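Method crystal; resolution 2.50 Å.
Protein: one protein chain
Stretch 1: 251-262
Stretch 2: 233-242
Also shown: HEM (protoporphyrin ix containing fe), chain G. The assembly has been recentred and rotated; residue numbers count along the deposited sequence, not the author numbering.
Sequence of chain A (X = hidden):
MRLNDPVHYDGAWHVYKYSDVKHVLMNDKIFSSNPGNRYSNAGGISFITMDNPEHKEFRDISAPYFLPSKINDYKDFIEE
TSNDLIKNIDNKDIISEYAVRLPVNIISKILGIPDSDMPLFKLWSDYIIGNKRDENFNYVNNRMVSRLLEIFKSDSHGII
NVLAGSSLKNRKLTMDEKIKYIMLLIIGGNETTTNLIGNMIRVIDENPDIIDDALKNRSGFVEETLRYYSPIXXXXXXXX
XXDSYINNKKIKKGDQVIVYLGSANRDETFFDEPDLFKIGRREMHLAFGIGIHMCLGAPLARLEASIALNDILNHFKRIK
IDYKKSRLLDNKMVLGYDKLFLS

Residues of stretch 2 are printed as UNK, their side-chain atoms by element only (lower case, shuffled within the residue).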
# COMPACT_ATOMS: atom_id res chain seq x y z
N ILE A 251 -21.17 5.20 -19.59
CA ILE A 251 -19.81 5.72 -19.37
C ILE A 251 -19.12 5.72 -20.73
O ILE A 251 -18.82 4.64 -21.27
CB ILE A 251 -18.98 4.79 -18.45
CG1 ILE A 251 -19.82 4.27 -17.27
CG2 ILE A 251 -17.61 5.45 -18.03
CD1 ILE A 251 -20.01 5.26 -16.13
N LYS A 252 -18.89 6.90 -21.30
CA LYS A 252 -18.32 6.99 -22.64
C LYS A 252 -16.82 6.70 -22.65
O LYS A 252 -16.13 6.88 -21.64
CB LYS A 252 -18.58 8.36 -23.26
CG LYS A 252 -20.04 8.68 -23.50
CD LYS A 252 -20.18 9.85 -24.47
CE LYS A 252 -21.50 10.63 -24.27
NZ LYS A 252 -21.50 11.30 -22.91
N LYS A 253 -16.34 6.25 -23.80
CA LYS A 253 -14.91 6.11 -24.05
C LYS A 253 -14.17 7.43 -23.72
O LYS A 253 -14.57 8.50 -24.18
CB LYS A 253 -14.72 5.71 -25.52
CG LYS A 253 -13.30 5.36 -25.93
CD LYS A 253 -13.27 5.16 -27.44
CE LYS A 253 -11.84 4.93 -27.96
NZ LYS A 253 -11.87 5.00 -29.48
N GLY A 254 -13.13 7.34 -22.90
CA GLY A 254 -12.33 8.50 -22.49
C GLY A 254 -12.57 8.99 -21.07
O GLY A 254 -11.72 9.67 -20.47
N ASP A 255 -13.75 8.66 -20.53
CA ASP A 255 -14.22 9.16 -19.26
C ASP A 255 -13.36 8.62 -18.15
O ASP A 255 -13.08 7.43 -18.10
CB ASP A 255 -15.69 8.77 -19.02
CG ASP A 255 -16.67 9.68 -19.74
OD1 ASP A 255 -17.84 9.28 -19.95
OD2 ASP A 255 -16.28 10.81 -20.09
N GLN A 256 -12.92 9.51 -17.28
CA GLN A 256 -12.23 9.08 -16.08
C GLN A 256 -13.27 8.49 -15.09
O GLN A 256 -14.41 8.95 -14.99
CB GLN A 256 -11.50 10.25 -15.44
CG GLN A 256 -10.78 9.84 -14.19
CD GLN A 256 -10.00 11.00 -13.59
OE1 GLN A 256 -10.01 12.11 -14.12
NE2 GLN A 256 -9.34 10.74 -12.47
N VAL A 257 -12.83 7.46 -14.38
CA VAL A 257 -13.68 6.71 -13.49
C VAL A 257 -12.98 6.55 -12.17
O VAL A 257 -11.93 5.89 -12.09
CB VAL A 257 -13.94 5.33 -14.05
CG1 VAL A 257 -14.73 4.53 -13.06
CG2 VAL A 257 -14.77 5.45 -15.32
N ILE A 258 -13.51 7.20 -11.14
CA ILE A 258 -12.88 7.11 -9.83
C ILE A 258 -13.70 6.18 -8.92
O ILE A 258 -14.90 6.33 -8.76
CB ILE A 258 -12.73 8.48 -9.13
CG1 ILE A 258 -12.18 9.57 -10.06
CG2 ILE A 258 -11.90 8.32 -7.84
CD1 ILE A 258 -11.89 10.97 -9.34
N VAL A 259 -13.01 5.29 -8.26
CA VAL A 259 -13.56 4.17 -7.58
C VAL A 259 -13.16 4.31 -6.09
O VAL A 259 -11.97 4.52 -5.76
CB VAL A 259 -12.96 2.96 -8.32
CG1 VAL A 259 -12.27 2.05 -7.45
CG2 VAL A 259 -13.98 2.31 -9.28
N TYR A 260 -14.17 4.27 -5.20
CA TYR A 260 -13.97 4.54 -3.79
C TYR A 260 -13.98 3.30 -2.95
O TYR A 260 -15.02 2.79 -2.65
CB TYR A 260 -15.00 5.53 -3.28
CG TYR A 260 -14.84 6.92 -3.88
CD1 TYR A 260 -15.16 7.16 -5.19
CD2 TYR A 260 -14.37 7.99 -3.10
CE1 TYR A 260 -15.02 8.43 -5.73
CE2 TYR A 260 -14.21 9.28 -3.65
CZ TYR A 260 -14.53 9.48 -4.94
OH TYR A 260 -14.42 10.73 -5.50
N LEU A 261 -12.79 2.87 -2.51
CA LEU A 261 -12.59 1.59 -1.82
C LEU A 261 -13.13 1.65 -0.40
O LEU A 261 -13.75 0.69 0.09
CB LEU A 261 -11.08 1.24 -1.73
CG LEU A 261 -10.32 1.26 -3.06
CD1 LEU A 261 -8.84 0.91 -2.82
CD2 LEU A 261 -10.95 0.36 -4.19
N GLY A 262 -12.86 2.77 0.26
CA GLY A 262 -13.28 2.90 1.62
C GLY A 262 -14.78 2.85 1.70
O GLY A 262 -15.37 2.19 2.56
N UNK A 233 -8.26 5.36 0.13
CA UNK A 233 -9.69 5.62 0.11
C UNK A 233 -10.31 5.57 -1.26
O UNK A 233 -11.50 5.20 -1.40
n UNK A 233 -10.34 4.97 3.60
o UNK A 233 -11.95 6.49 3.11
c UNK A 233 -9.72 6.94 2.32
c UNK A 233 -10.76 6.11 3.05
c UNK A 233 -9.99 6.96 0.80
N UNK A 234 -9.55 5.99 -2.28
CA UNK A 234 -10.00 5.89 -3.68
C UNK A 234 -8.84 5.73 -4.65
O UNK A 234 -7.70 6.01 -4.30
c UNK A 234 -9.17 11.00 -4.13
c UNK A 234 -10.34 9.22 -2.93
c UNK A 234 -9.14 10.23 -5.25
c UNK A 234 -9.80 10.49 -2.95
c UNK A 234 -10.93 7.03 -4.07
c UNK A 234 -9.69 8.92 -5.21
c UNK A 234 -10.29 8.41 -4.07
N UNK A 235 -9.13 5.21 -5.85
CA UNK A 235 -8.17 5.07 -6.93
C UNK A 235 -8.70 5.98 -8.02
O UNK A 235 -9.73 5.67 -8.59
c UNK A 235 -6.31 2.93 -5.92
c UNK A 235 -7.99 1.27 -6.95
c UNK A 235 -7.81 2.68 -6.39
c UNK A 235 -8.19 3.66 -7.46
N UNK A 236 -8.00 7.09 -8.32
CA UNK A 236 -8.52 8.02 -9.34
C UNK A 236 -8.26 7.67 -10.80
O UNK A 236 -8.86 8.26 -11.70
c UNK A 236 -6.73 7.55 -7.73
c UNK A 236 -6.53 8.98 -8.31
c UNK A 236 -7.81 9.36 -8.99
N UNK A 237 -7.36 6.72 -11.07
CA UNK A 237 -6.92 6.58 -12.46
C UNK A 237 -7.49 5.35 -13.16
O UNK A 237 -6.84 4.29 -13.15
n UNK A 237 -3.74 9.66 -11.21
c UNK A 237 -4.81 7.96 -12.11
c UNK A 237 -4.62 10.16 -12.05
c UNK A 237 -5.38 6.62 -12.52
n UNK A 237 -5.28 9.16 -12.61
c UNK A 237 -3.85 8.28 -11.21
N UNK A 238 -8.72 5.44 -13.65
CA UNK A 238 -9.27 4.45 -14.59
C UNK A 238 -9.91 5.25 -15.67
O UNK A 238 -10.44 6.32 -15.42
c UNK A 238 -7.72 0.16 -11.71
n UNK A 238 -7.57 -1.08 -11.31
c UNK A 238 -9.87 2.50 -12.92
n UNK A 238 -8.50 0.41 -12.77
n UNK A 238 -7.12 1.15 -11.01
c UNK A 238 -8.70 1.72 -13.38
c UNK A 238 -10.34 3.53 -14.00
N UNK A 239 -9.86 4.74 -16.89
CA UNK A 239 -10.44 5.45 -17.98
C UNK A 239 -11.12 4.41 -18.82
O UNK A 239 -10.62 3.30 -19.04
c UNK A 239 -8.83 8.46 -17.76
c UNK A 239 -8.51 7.11 -17.88
c UNK A 239 -8.13 9.28 -16.88
c UNK A 239 -6.79 7.44 -16.23
c UNK A 239 -7.11 8.78 -16.13
c UNK A 239 -7.50 6.61 -17.10
c UNK A 239 -9.33 6.20 -18.76
N UNK A 240 -12.29 4.78 -19.29
CA UNK A 240 -13.05 3.91 -20.12
C UNK A 240 -12.35 3.78 -21.48
O UNK A 240 -12.16 4.77 -22.20
c UNK A 240 -14.45 4.48 -20.27
N UNK A 241 -11.97 2.54 -21.83
CA UNK A 241 -11.39 2.21 -23.13
C UNK A 241 -12.48 2.10 -24.18
O UNK A 241 -12.20 2.22 -25.37
c UNK A 241 -10.56 0.91 -23.07
N UNK A 242 -13.71 1.85 -23.75
CA UNK A 242 -14.86 1.80 -24.67
C UNK A 242 -16.12 2.13 -23.88
O UNK A 242 -16.14 1.97 -22.68
c UNK A 242 -15.64 -2.02 -25.00
c UNK A 242 -15.38 -0.70 -24.30
o UNK A 242 -14.92 -3.01 -24.70
o UNK A 242 -16.56 -2.08 -25.88
c UNK A 242 -15.02 0.41 -25.30
CHA HEM G . -1.28 -2.13 -6.03
CHB HEM G . -3.45 -0.93 -1.77
CHC HEM G . 0.73 -2.31 0.51
CHD HEM G . 3.12 -2.81 -3.72
C1A HEM G . -2.22 -1.73 -5.06
C2A HEM G . -3.59 -1.38 -5.33
C3A HEM G . -4.17 -1.05 -4.13
C4A HEM G . -3.17 -1.22 -3.13
CMA HEM G . -5.65 -0.57 -3.71
CAA HEM G . -4.25 -1.39 -6.75
CBA HEM G . -4.13 -0.02 -7.47
CGA HEM G . -4.92 -0.19 -8.74
O1A HEM G . -5.71 -1.19 -8.89
O2A HEM G . -4.76 0.70 -9.61
C1B HEM G . -2.51 -1.23 -0.76
C2B HEM G . -2.73 -1.25 0.66
C3B HEM G . -1.52 -1.63 1.20
C4B HEM G . -0.59 -1.85 0.17
CMB HEM G . -4.13 -0.88 1.31
CAB HEM G . -0.88 -1.87 2.66
CBB HEM G . -1.65 -2.14 3.83
C1C HEM G . 1.81 -2.68 -0.37
C2C HEM G . 3.17 -3.21 -0.15
C3C HEM G . 3.77 -3.31 -1.36
C4C HEM G . 2.87 -2.84 -2.34
CMC HEM G . 3.95 -3.63 1.18
CAC HEM G . 5.21 -3.87 -1.68
CBC HEM G . 6.12 -3.17 -2.39
C1D HEM G . 2.12 -2.68 -4.74
C2D HEM G . 2.35 -2.77 -6.16
C3D HEM G . 0.97 -2.53 -6.81
C4D HEM G . 0.08 -2.35 -5.75
CMD HEM G . 3.69 -3.01 -6.92
CAD HEM G . 0.50 -2.49 -8.31
CBD HEM G . 0.24 -3.94 -8.76
CGD HEM G . -0.20 -3.97 -10.19
O1D HEM G . -0.56 -2.88 -10.72
O2D HEM G . -0.17 -5.08 -10.80
NA HEM G . -1.98 -1.64 -3.69
NB HEM G . -1.17 -1.63 -1.04
NC HEM G . 1.69 -2.49 -1.75
ND HEM G . 0.74 -2.42 -4.52
FE HEM G . -0.17 -2.26 -2.79

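Position 233 carries three side-chain carbons, the third bearing one oxygen and one nitrogen. Its backbone O accepts from Gly262 N at 3.2 Å, nearly straight at 173°, and weakly from Leu261 N at 2.9 Å, where the angle is only 124°. The terminal amide gives Gln233. An ideal CB on Gly262 would lie 2.6 Å from Gln233 OE1, a clash that glycine avoids.

Position 234 has one carbon followed by a ring of six carbons, with no further atom on the ring. Its CB lies over one face of the Tyr260 ring, 4.0 Å from the centroid and 21° off the normal. This is Phe234; its CD1 packs 3.5 Å from Ile258 CG2, and the two aromatic planes meet obliquely at 34°.

Position 235 shows four carbons forked at the second, which excludes isoleucine, forked at the first. It is Leu235. Its CG lies 4.1 Å from Leu261 CD1. Its N donates to Val259 O at 2.9 Å, and Val259 N returns a weak bond to Leu235 O at 3.3 Å, forming an antiparallel pair.

At position 236 three carbons close a ring onto the backbone N: Pro236. Gln256 NE2 donates to Pro236 O at 2.6 Å, reached by an extended side chain (chi1 and chi2 both t).

Position 237 has one carbon and a five-membered ring of three carbons and two nitrogens, hence His237. Its CA-to-CB bond points away, and little of it is covered by stretch 1.

Position 238 runs three carbons, a nitrogen, then a carbon carrying two more nitrogens: a guanidinium, so Arg238. Its O accepts from Val257 N at 2.8 Å, while NH1 and NH2 donate to HEM O2A and O1A at 2.8 and 3.1 Å.

Position 239 again has one carbon and an unsubstituted six-carbon ring, Phe239. Gln256 CB approaches its CE2 at 3.8 Å.

Position 240 has a single carbon, Ala240, directed toward stretch 1 with CB 3.2 Å from Lys252 O. Its N donates to Asp255 O at 3.0 Å, and its O accepts from Gly254 N at 2.8 Å.

Position 241 likewise has one carbon, pointing away: Ala241. Lys253 CG reaches its O at 3.4 Å.

Position 242 has three carbons, the third with two oxygens: Glu242, also directed away.

The contact, burying 899 Å², rests on backbone hydrogen bonds in two separate ladders whose register shifts by one between Gln256 and Val259. Gln256 bonds to Pro236 O within that interval, apolar and aromatic packing reinforces the Leu235 end, and Arg238 ties the assembly to the heme carboxylate.

Stretch 2 233-242: QFLPHRFAAE
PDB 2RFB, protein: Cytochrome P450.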